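Local coordinates for protein CELL division inhibitor (Pyrococcus furiosus, PDB 1G3Q) that binds ADP and magnesium as the MinD ATPase of cell division, and probably hydrolyses ATP in a P-loop nucleotide site, at residues I117-G122 and M128-S133; T207-G210 and K215-P218; E70-M75 and Y82-A87. One frame throughout, in Å; residues are numbered along the deposited sequence.

Interactions 1 and 3 both reach the central sheet, at different depths. Interaction 1 is a buried contact in which strand 114-118, and the loop after it, receives helix 125-131 through sulfur and methyl groups. Interaction 3 is partly buried: its hairpin closes one margin of the same sheet, and here backbone hydrogen bonds do the joining, with side chains filling in around them. Interaction 2 is a surface contact away from both, where the ends of two short helices meet through a single glutamate-tyrosine pair while T207 reaches the ADP ribose. The centres of interactions 1 and 2 are about 25 Å apart, on opposite sides of the chain's centre.

Interaction 1: I117-G122 and M128-S133; sequences IDCPAG and MSAMLS
The sulfur of C119 rests against two neighbours on one turn of helix 125-131, with SG 3.7 Å from CB of A130 and 3.8 Å from CG of M131. A130 turns its methyl toward the loop, where the CD corner of the P120 ring also rests on it, CD to CB 3.9 Å. M131 behaves differently: its CB leaves the helix facing away, and the bend at the thioether (chi3 -73°) brings the terminal methyl back, so that CE stops 3.2 Å from O of G122. That carbonyl oxygen is buried with no polar partner in the model, and the M131 methyl lies against it. Were M131 cut back to an alanine, a gap would probably open beside C119 and the G122 carbonyl would lose its methyl neighbour. At the other end, CD1 of I117 meets CB of S133 at 3.7 Å. S133 OG donates to S129 O, 2.8 Å away and in the carbonyl plane, one turn back. Beyond this shell, C119 O accepts a bond from K16, which binds ADP, and D118, which binds magnesium in a structure of this protein though not in this model, faces away from the helix and bonds T17. Strand 114-118 lies next to strand 3-8, whose V8 touches both C119 and M131, while helix 101-106 closes over I117 and S133.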
loop_
_atom_site.group_PDB
_atom_site.type_symbol
_atom_site.label_atom_id
_atom_site.label_comp_id
_atom_site.label_asym_id
_atom_site.label_seq_id
_atom_site.Cartn_x
_atom_site.Cartn_y
_atom_site.Cartn_z
ATOM N N ILE A 117 -2.171 -3.262 2.987
ATOM C CA ILE A 117 -1.057 -4.135 2.639
ATOM C C ILE A 117 -0.247 -3.637 1.447
ATOM O O ILE A 117 -0.745 -3.577 0.323
ATOM C CB ILE A 117 -1.541 -5.564 2.303
ATOM C CG1 ILE A 117 -2.519 -6.064 3.371
ATOM C CG2 ILE A 117 -0.341 -6.500 2.215
ATOM C CD1 ILE A 117 -3.295 -7.316 2.950
ATOM N N ASP A 118 1.005 -3.282 1.708
ATOM C CA ASP A 118 1.920 -2.824 0.670
ATOM C C ASP A 118 2.366 -4.111 -0.020
ATOM O O ASP A 118 3.069 -4.926 0.575
ATOM C CB ASP A 118 3.117 -2.121 1.318
ATOM C CG ASP A 118 4.066 -1.511 0.303
ATOM O OD1 ASP A 118 3.798 -1.601 -0.919
ATOM O OD2 ASP A 118 5.086 -0.934 0.741
ATOM N N CYS A 119 1.953 -4.299 -1.267
ATOM C CA CYS A 119 2.297 -5.518 -1.994
ATOM C C CYS A 119 3.372 -5.366 -3.053
ATOM O O CYS A 119 3.577 -4.288 -3.607
ATOM C CB CYS A 119 1.056 -6.090 -2.695
ATOM S SG CYS A 119 -0.370 -6.411 -1.648
ATOM N N PRO A 120 4.108 -6.451 -3.321
ATOM C CA PRO A 120 5.131 -6.349 -4.358
ATOM C C PRO A 120 4.286 -6.392 -5.631
ATOM O O PRO A 120 3.141 -6.844 -5.594
ATOM C CB PRO A 120 5.960 -7.617 -4.157
ATOM C CG PRO A 120 4.975 -8.589 -3.593
ATOM C CD PRO A 120 4.184 -7.745 -2.620
ATOM N N ALA A 121 4.821 -5.918 -6.746
ATOM C CA ALA A 121 4.054 -5.923 -7.985
ATOM C C ALA A 121 4.089 -7.279 -8.679
ATOM O O ALA A 121 4.887 -8.148 -8.333
ATOM C CB ALA A 121 4.590 -4.855 -8.922
ATOM N N GLY A 122 3.200 -7.460 -9.649
ATOM C CA GLY A 122 3.189 -8.699 -10.405
ATOM C C GLY A 122 2.207 -9.774 -9.995
ATOM O O GLY A 122 1.284 -9.547 -9.210
ATOM N N MET A 128 1.159 -12.597 -5.247
ATOM C CA MET A 128 -0.165 -13.189 -5.083
ATOM C C MET A 128 -0.511 -13.433 -3.619
ATOM O O MET A 128 -1.633 -13.164 -3.189
ATOM C CB MET A 128 -0.258 -14.507 -5.856
ATOM C CG MET A 128 -0.232 -14.359 -7.367
ATOM S SD MET A 128 -1.603 -13.375 -8.019
ATOM C CE MET A 128 -3.003 -14.276 -7.396
ATOM N N SER A 129 0.451 -13.943 -2.857
ATOM C CA SER A 129 0.236 -14.226 -1.439
ATOM C C SER A 129 -0.141 -12.966 -0.666
ATOM O O SER A 129 -0.988 -13.001 0.223
ATOM C CB SER A 129 1.496 -14.836 -0.823
ATOM O OG SER A 129 1.849 -16.036 -1.483
ATOM N N ALA A 130 0.497 -11.855 -1.010
ATOM C CA ALA A 130 0.232 -10.591 -0.341
ATOM C C ALA A 130 -1.120 -10.031 -0.768
ATOM O O ALA A 130 -1.974 -9.747 0.072
ATOM C CB ALA A 130 1.346 -9.586 -0.657
ATOM N N MET A 131 -1.321 -9.885 -2.074
ATOM C CA MET A 131 -2.575 -9.345 -2.589
ATOM C C MET A 131 -3.784 -10.140 -2.113
ATOM O O MET A 131 -4.805 -9.559 -1.741
ATOM C CB MET A 131 -2.559 -9.315 -4.121
ATOM C CG MET A 131 -1.458 -8.448 -4.711
ATOM S SD MET A 131 -1.602 -8.281 -6.498
ATOM C CE MET A 131 -1.069 -9.928 -7.022
ATOM N N LEU A 132 -3.666 -11.465 -2.118
ATOM C CA LEU A 132 -4.766 -12.324 -1.700
ATOM C C LEU A 132 -5.018 -12.317 -0.198
ATOM O O LEU A 132 -5.915 -13.015 0.289
ATOM C CB LEU A 132 -4.537 -13.759 -2.181
ATOM C CG LEU A 132 -4.642 -13.950 -3.699
ATOM C CD1 LEU A 132 -4.347 -15.401 -4.058
ATOM C CD2 LEU A 132 -6.033 -13.560 -4.166
ATOM N N SER A 133 -4.228 -11.536 0.535
ATOM C CA SER A 133 -4.405 -11.427 1.980
ATOM C C SER A 133 -5.451 -10.354 2.267
ATOM O O SER A 133 -5.928 -10.227 3.395
ATOM C CB SER A 133 -3.086 -11.047 2.668
ATOM O OG SER A 133 -2.149 -12.110 2.625
#

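Interaction 2: T207-G210 and K215-P218; sequences TLEG and KYKP. With ADP (adenosine-5'-diphosphate), chain C.
The hydroxyl of T207 has two partners: OG1 lies 2.7 Å from O2' of the ADP ribose, in a hydrogen bond that either hydroxyl could donate, and it is also bonded to the carbonyl of I203 one turn earlier in its own helix. With OG1 set beside the backbone N (chi1 -64°), the side chain can serve helix and nucleotide at once, while its CG2 methyl lies alongside the ribose, 3.8 Å from the same O2'. T18 of the P-loop helix touches T207 and bonds ADP as well, so the nucleotide is shared between helix 201-209 and helix 16-29. Two residues further on, helix 201-209 ends in a Schellman motif. G210 takes a positive phi as its C-prime residue, with I211 N turned back to G206 O and a weak bond from G210 N to T207 O, and the chain then swings round into the short helix 213-216. The two helix ends meet through E209 and Y216, whose side chains cross at about a right angle. CG of E209 sits over one face of the Y216 ring in a CH-pi contact, 3.6 Å from the centroid and 19° off the ring normal, displaced toward the rim on the CZ side. A bend at chi2 then lays the carboxylate nearly flat to the ring, the planes 13° apart, with OE1 of E209 3.2 Å from OH of Y216. Both side chains also touch a crystal neighbour, so the lattice may influence their exact pose. Alongside, E205 touches Y216 and pairs with the ammonium group of K217 in a salt bridge, a second tie between helix 201-209 and the segment that follows its turn.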
loop_
_atom_site.group_PDB
_atom_site.type_symbol
_atom_site.label_atom_id
_atom_site.label_comp_id
_atom_site.label_asym_id
_atom_site.label_seq_id
_atom_site.Cartn_x
_atom_site.Cartn_y
_atom_site.Cartn_z
ATOM N N THR A 207 9.458 10.596 1.469
ATOM C CA THR A 207 10.003 9.247 1.418
ATOM C C THR A 207 11.382 9.195 2.077
ATOM O O THR A 207 11.632 8.358 2.941
ATOM C CB THR A 207 10.134 8.755 -0.040
ATOM O OG1 THR A 207 8.831 8.665 -0.635
ATOM C CG2 THR A 207 10.806 7.387 -0.085
ATOM N N LEU A 208 12.264 10.099 1.670
ATOM C CA LEU A 208 13.619 10.145 2.204
ATOM C C LEU A 208 13.660 10.581 3.667
ATOM O O LEU A 208 14.535 10.165 4.425
ATOM C CB LEU A 208 14.482 11.086 1.347
ATOM C CG LEU A 208 14.706 10.632 -0.103
ATOM C CD1 LEU A 208 15.529 11.662 -0.866
ATOM C CD2 LEU A 208 15.417 9.284 -0.104
ATOM N N GLU A 209 12.704 11.411 4.059
ATOM C CA GLU A 209 12.628 11.914 5.428
ATOM C C GLU A 209 12.094 10.878 6.415
ATOM O O GLU A 209 12.367 10.954 7.612
ATOM C CB GLU A 209 11.722 13.148 5.466
ATOM C CG GLU A 209 11.613 13.819 6.821
ATOM C CD GLU A 209 12.909 14.465 7.249
ATOM O OE1 GLU A 209 13.697 14.847 6.364
ATOM O OE2 GLU A 209 13.131 14.609 8.465
ATOM N N GLY A 210 11.333 9.910 5.921
ATOM C CA GLY A 210 10.768 8.924 6.827
ATOM C C GLY A 210 9.485 9.479 7.423
ATOM O O GLY A 210 9.011 9.030 8.469
ATOM N N LYS A 215 1.842 14.473 5.819
ATOM C CA LYS A 215 2.027 15.148 7.098
ATOM C C LYS A 215 3.247 16.069 7.105
ATOM O O LYS A 215 3.187 17.177 7.632
ATOM C CB LYS A 215 2.157 14.137 8.241
ATOM C CG LYS A 215 2.065 14.796 9.619
ATOM C CD LYS A 215 2.129 13.780 10.751
ATOM C CE LYS A 215 2.013 14.473 12.097
ATOM N NZ LYS A 215 2.161 13.527 13.233
ATOM N N TYR A 216 4.347 15.612 6.513
ATOM C CA TYR A 216 5.584 16.389 6.474
ATOM C C TYR A 216 5.400 17.737 5.766
ATOM O O TYR A 216 5.827 18.770 6.276
ATOM C CB TYR A 216 6.688 15.562 5.797
ATOM C CG TYR A 216 8.095 16.122 5.936
ATOM C CD1 TYR A 216 8.582 16.561 7.168
ATOM C CD2 TYR A 216 8.955 16.166 4.839
ATOM C CE1 TYR A 216 9.903 17.029 7.299
ATOM C CE2 TYR A 216 10.265 16.628 4.959
ATOM C CZ TYR A 216 10.731 17.058 6.188
ATOM O OH TYR A 216 12.021 17.538 6.291
ATOM N N LYS A 217 4.771 17.726 4.592
ATOM C CA LYS A 217 4.526 18.962 3.841
ATOM C C LYS A 217 3.039 18.983 3.481
ATOM O O LYS A 217 2.654 18.750 2.333
ATOM C CB LYS A 217 5.414 18.995 2.591
ATOM C CG LYS A 217 6.904 18.875 2.932
ATOM C CD LYS A 217 7.819 19.014 1.718
ATOM C CE LYS A 217 7.750 20.413 1.130
ATOM N NZ LYS A 217 8.817 20.633 0.119
ATOM N N PRO A 218 2.188 19.285 4.473
ATOM C CA PRO A 218 0.728 19.348 4.373
ATOM C C PRO A 218 0.073 20.263 3.338
ATOM O O PRO A 218 -1.101 20.080 3.026
ATOM C CB PRO A 218 0.307 19.686 5.802
ATOM C CG PRO A 218 1.412 20.550 6.267
ATOM C CD PRO A 218 2.631 19.805 5.781
HETATM P PB ADP C . 6.790 0.983 -5.322
HETATM O O1B ADP C . 7.897 0.187 -5.809
HETATM O O2B ADP C . 5.643 0.857 -6.235
HETATM O O3B ADP C . 6.304 0.702 -3.763
HETATM P PA ADP C . 7.480 3.526 -4.290
HETATM O O1A ADP C . 8.585 3.225 -3.448
HETATM O O2A ADP C . 6.270 3.829 -3.571
HETATM O O3A ADP C . 7.207 2.474 -5.349
HETATM O "O5'" ADP C . 7.875 4.749 -5.070
HETATM C "C5'" ADP C . 9.077 4.819 -5.931
HETATM C "C4'" ADP C . 9.782 6.120 -5.794
HETATM O "O4'" ADP C . 9.062 7.194 -6.464
HETATM C "C3'" ADP C . 9.946 6.607 -4.389
HETATM O "O3'" ADP C . 11.275 7.076 -4.176
HETATM C "C2'" ADP C . 8.977 7.734 -4.203
HETATM O "O2'" ADP C . 9.384 8.765 -3.306
HETATM C "C1'" ADP C . 8.774 8.287 -5.549
HETATM N N9 ADP C . 7.367 8.672 -5.846
HETATM C C8 ADP C . 6.160 7.956 -5.810
HETATM N N7 ADP C . 5.094 8.627 -6.138
HETATM C C5 ADP C . 5.589 9.881 -6.418
HETATM C C6 ADP C . 4.959 11.089 -6.833
HETATM N N6 ADP C . 3.639 11.120 -7.016
HETATM N N1 ADP C . 5.758 12.216 -7.038
HETATM C C2 ADP C . 7.111 12.158 -6.842
HETATM N N3 ADP C . 7.789 11.052 -6.448
HETATM C C4 ADP C . 6.976 9.943 -6.250
#

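Interaction 3: E70-M75 and Y82-A87; sequences EDAIYM and YVLPGA
Y74 and V83 face each other as an antiparallel hydrogen-bonded pair, joined in both directions. Y74 N gives a nearly straight bond to V83 O, 2.9 Å long with an angle of 172° at the hydrogen, and the donor lies in the plane of the receiving carbonyl. The return bond, V83 N to Y74 O, is equally long at 2.9 Å but a little more bent, 162°, with its donor tilted out of the carbonyl plane. Beside this pair, toward A72 and L84, the chains are linked differently: the CA-H of L84 points almost straight at A72 O, with a CA to O separation of 3.5 Å. A72 O also meets CD of P85 at 3.2 Å. Together these contacts close a beta hairpin in which the short, weakly bonded strand 74-75, outermost on its side within this chain, runs antiparallel against strand 81-84. The latter in turn lies parallel to strand 34-38, so the hairpin finishes one edge of the mixed sheet. Around this backbone pair, V83 carries CG1 in the crowded position between backbone N and carbonyl carbon (chi1 61°), which sets that methyl beside Y74, 4.0 Å from its CB. The Y74 ring then leans out toward P85, the two side chains crossing at about a right angle with CD1 of Y74 3.9 Å from CD of P85. Its hydroxyl is bonded to V57 N, which fixes the far end of the ring. Y82 projects from the other face of the sheet and brings its CB to 3.4 Å from Y74 O, with that oxygen near the ring plane at the edge. L84 and A72 pack tightly, CD1 to CB 3.4 Å, and both also touch helix 59-63, L84 through L59 and A72 through V62.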
loop_
_atom_site.group_PDB
_atom_site.type_symbol
_atom_site.label_atom_id
_atom_site.label_comp_id
_atom_site.label_asym_id
_atom_site.label_seq_id
_atom_site.Cartn_x
_atom_site.Cartn_y
_atom_site.Cartn_z
ATOM N N GLU A 70 1.428 -10.667 16.979
ATOM C CA GLU A 70 1.237 -9.609 17.970
ATOM C C GLU A 70 2.565 -8.930 18.295
ATOM O O GLU A 70 2.609 -7.726 18.563
ATOM C CB GLU A 70 0.663 -10.175 19.276
ATOM C CG GLU A 70 -0.808 -10.560 19.262
ATOM C CD GLU A 70 -1.123 -11.713 18.332
ATOM O OE1 GLU A 70 -0.251 -12.591 18.134
ATOM O OE2 GLU A 70 -2.259 -11.748 17.810
ATOM N N ASP A 71 3.647 -9.704 18.285
ATOM C CA ASP A 71 4.962 -9.166 18.607
ATOM C C ASP A 71 5.672 -8.466 17.457
ATOM O O ASP A 71 6.816 -8.031 17.604
ATOM C CB ASP A 71 5.861 -10.268 19.174
ATOM C CG ASP A 71 5.418 -10.716 20.551
ATOM O OD1 ASP A 71 4.966 -9.847 21.321
ATOM O OD2 ASP A 71 5.529 -11.917 20.871
ATOM N N ALA A 72 4.998 -8.354 16.317
ATOM C CA ALA A 72 5.577 -7.686 15.159
ATOM C C ALA A 72 4.788 -6.417 14.853
ATOM O O ALA A 72 4.941 -5.816 13.793
ATOM C CB ALA A 72 5.578 -8.621 13.954
ATOM N N ILE A 73 3.940 -6.010 15.794
ATOM C CA ILE A 73 3.147 -4.794 15.626
ATOM C C ILE A 73 3.809 -3.646 16.387
ATOM O O ILE A 73 3.978 -3.707 17.606
ATOM C CB ILE A 73 1.703 -4.992 16.135
ATOM C CG1 ILE A 73 0.997 -6.044 15.264
ATOM C CG2 ILE A 73 0.950 -3.668 16.102
ATOM C CD1 ILE A 73 -0.415 -6.362 15.694
ATOM N N TYR A 74 4.176 -2.597 15.660
ATOM C CA TYR A 74 4.838 -1.448 16.265
ATOM C C TYR A 74 4.068 -0.150 16.127
ATOM O O TYR A 74 3.256 0.012 15.223
ATOM C CB TYR A 74 6.216 -1.236 15.634
ATOM C CG TYR A 74 7.224 -2.305 15.962
ATOM C CD1 TYR A 74 7.154 -3.563 15.369
ATOM C CD2 TYR A 74 8.246 -2.063 16.883
ATOM C CE1 TYR A 74 8.080 -4.555 15.684
ATOM C CE2 TYR A 74 9.169 -3.042 17.206
ATOM C CZ TYR A 74 9.081 -4.285 16.603
ATOM O OH TYR A 74 9.998 -5.255 16.924
ATOM N N MET A 75 4.352 0.776 17.034
ATOM C CA MET A 75 3.742 2.099 17.006
ATOM C C MET A 75 4.545 2.869 15.968
ATOM O O MET A 75 5.624 2.432 15.563
ATOM C CB MET A 75 3.941 2.810 18.349
ATOM C CG MET A 75 5.413 3.221 18.583
ATOM S SD MET A 75 5.780 4.229 20.063
ATOM C CE MET A 75 5.581 5.909 19.420
ATOM N N TYR A 82 -0.157 2.148 13.026
ATOM C CA TYR A 82 0.757 1.124 13.497
ATOM C C TYR A 82 1.353 0.437 12.279
ATOM O O TYR A 82 0.816 0.544 11.174
ATOM C CB TYR A 82 0.012 0.126 14.382
ATOM C CG TYR A 82 -0.663 0.806 15.549
ATOM C CD1 TYR A 82 -1.869 1.481 15.381
ATOM C CD2 TYR A 82 -0.061 0.830 16.807
ATOM C CE1 TYR A 82 -2.464 2.171 16.437
ATOM C CE2 TYR A 82 -0.643 1.517 17.870
ATOM C CZ TYR A 82 -1.843 2.185 17.675
ATOM O OH TYR A 82 -2.410 2.878 18.715
ATOM N N VAL A 83 2.468 -0.252 12.471
ATOM C CA VAL A 83 3.104 -0.924 11.352
ATOM C C VAL A 83 3.531 -2.350 11.677
ATOM O O VAL A 83 3.898 -2.669 12.814
ATOM C CB VAL A 83 4.329 -0.104 10.848
ATOM C CG1 VAL A 83 5.354 0.037 11.962
ATOM C CG2 VAL A 83 4.958 -0.767 9.611
ATOM N N LEU A 84 3.415 -3.208 10.667
ATOM C CA LEU A 84 3.821 -4.612 10.729
ATOM C C LEU A 84 4.945 -4.574 9.697
ATOM O O LEU A 84 4.715 -4.755 8.504
ATOM C CB LEU A 84 2.676 -5.523 10.263
ATOM C CG LEU A 84 2.958 -7.026 10.115
ATOM C CD1 LEU A 84 3.719 -7.527 11.315
ATOM C CD2 LEU A 84 1.643 -7.790 9.955
ATOM N N PRO A 85 6.177 -4.304 10.153
ATOM C CA PRO A 85 7.376 -4.200 9.318
ATOM C C PRO A 85 7.948 -5.478 8.732
ATOM O O PRO A 85 7.708 -6.567 9.228
ATOM C CB PRO A 85 8.367 -3.520 10.252
ATOM C CG PRO A 85 8.059 -4.210 11.561
ATOM C CD PRO A 85 6.531 -4.225 11.585
ATOM N N GLY A 86 8.716 -5.316 7.662
ATOM C CA GLY A 86 9.357 -6.450 7.028
ATOM C C GLY A 86 10.852 -6.356 7.276
ATOM O O GLY A 86 11.382 -5.259 7.462
ATOM N N ALA A 87 11.534 -7.495 7.304
ATOM C CA ALA A 87 12.976 -7.505 7.514
ATOM C C ALA A 87 13.625 -7.232 6.164
ATOM O O ALA A 87 13.010 -7.465 5.122
ATOM C CB ALA A 87 13.427 -8.868 8.053
#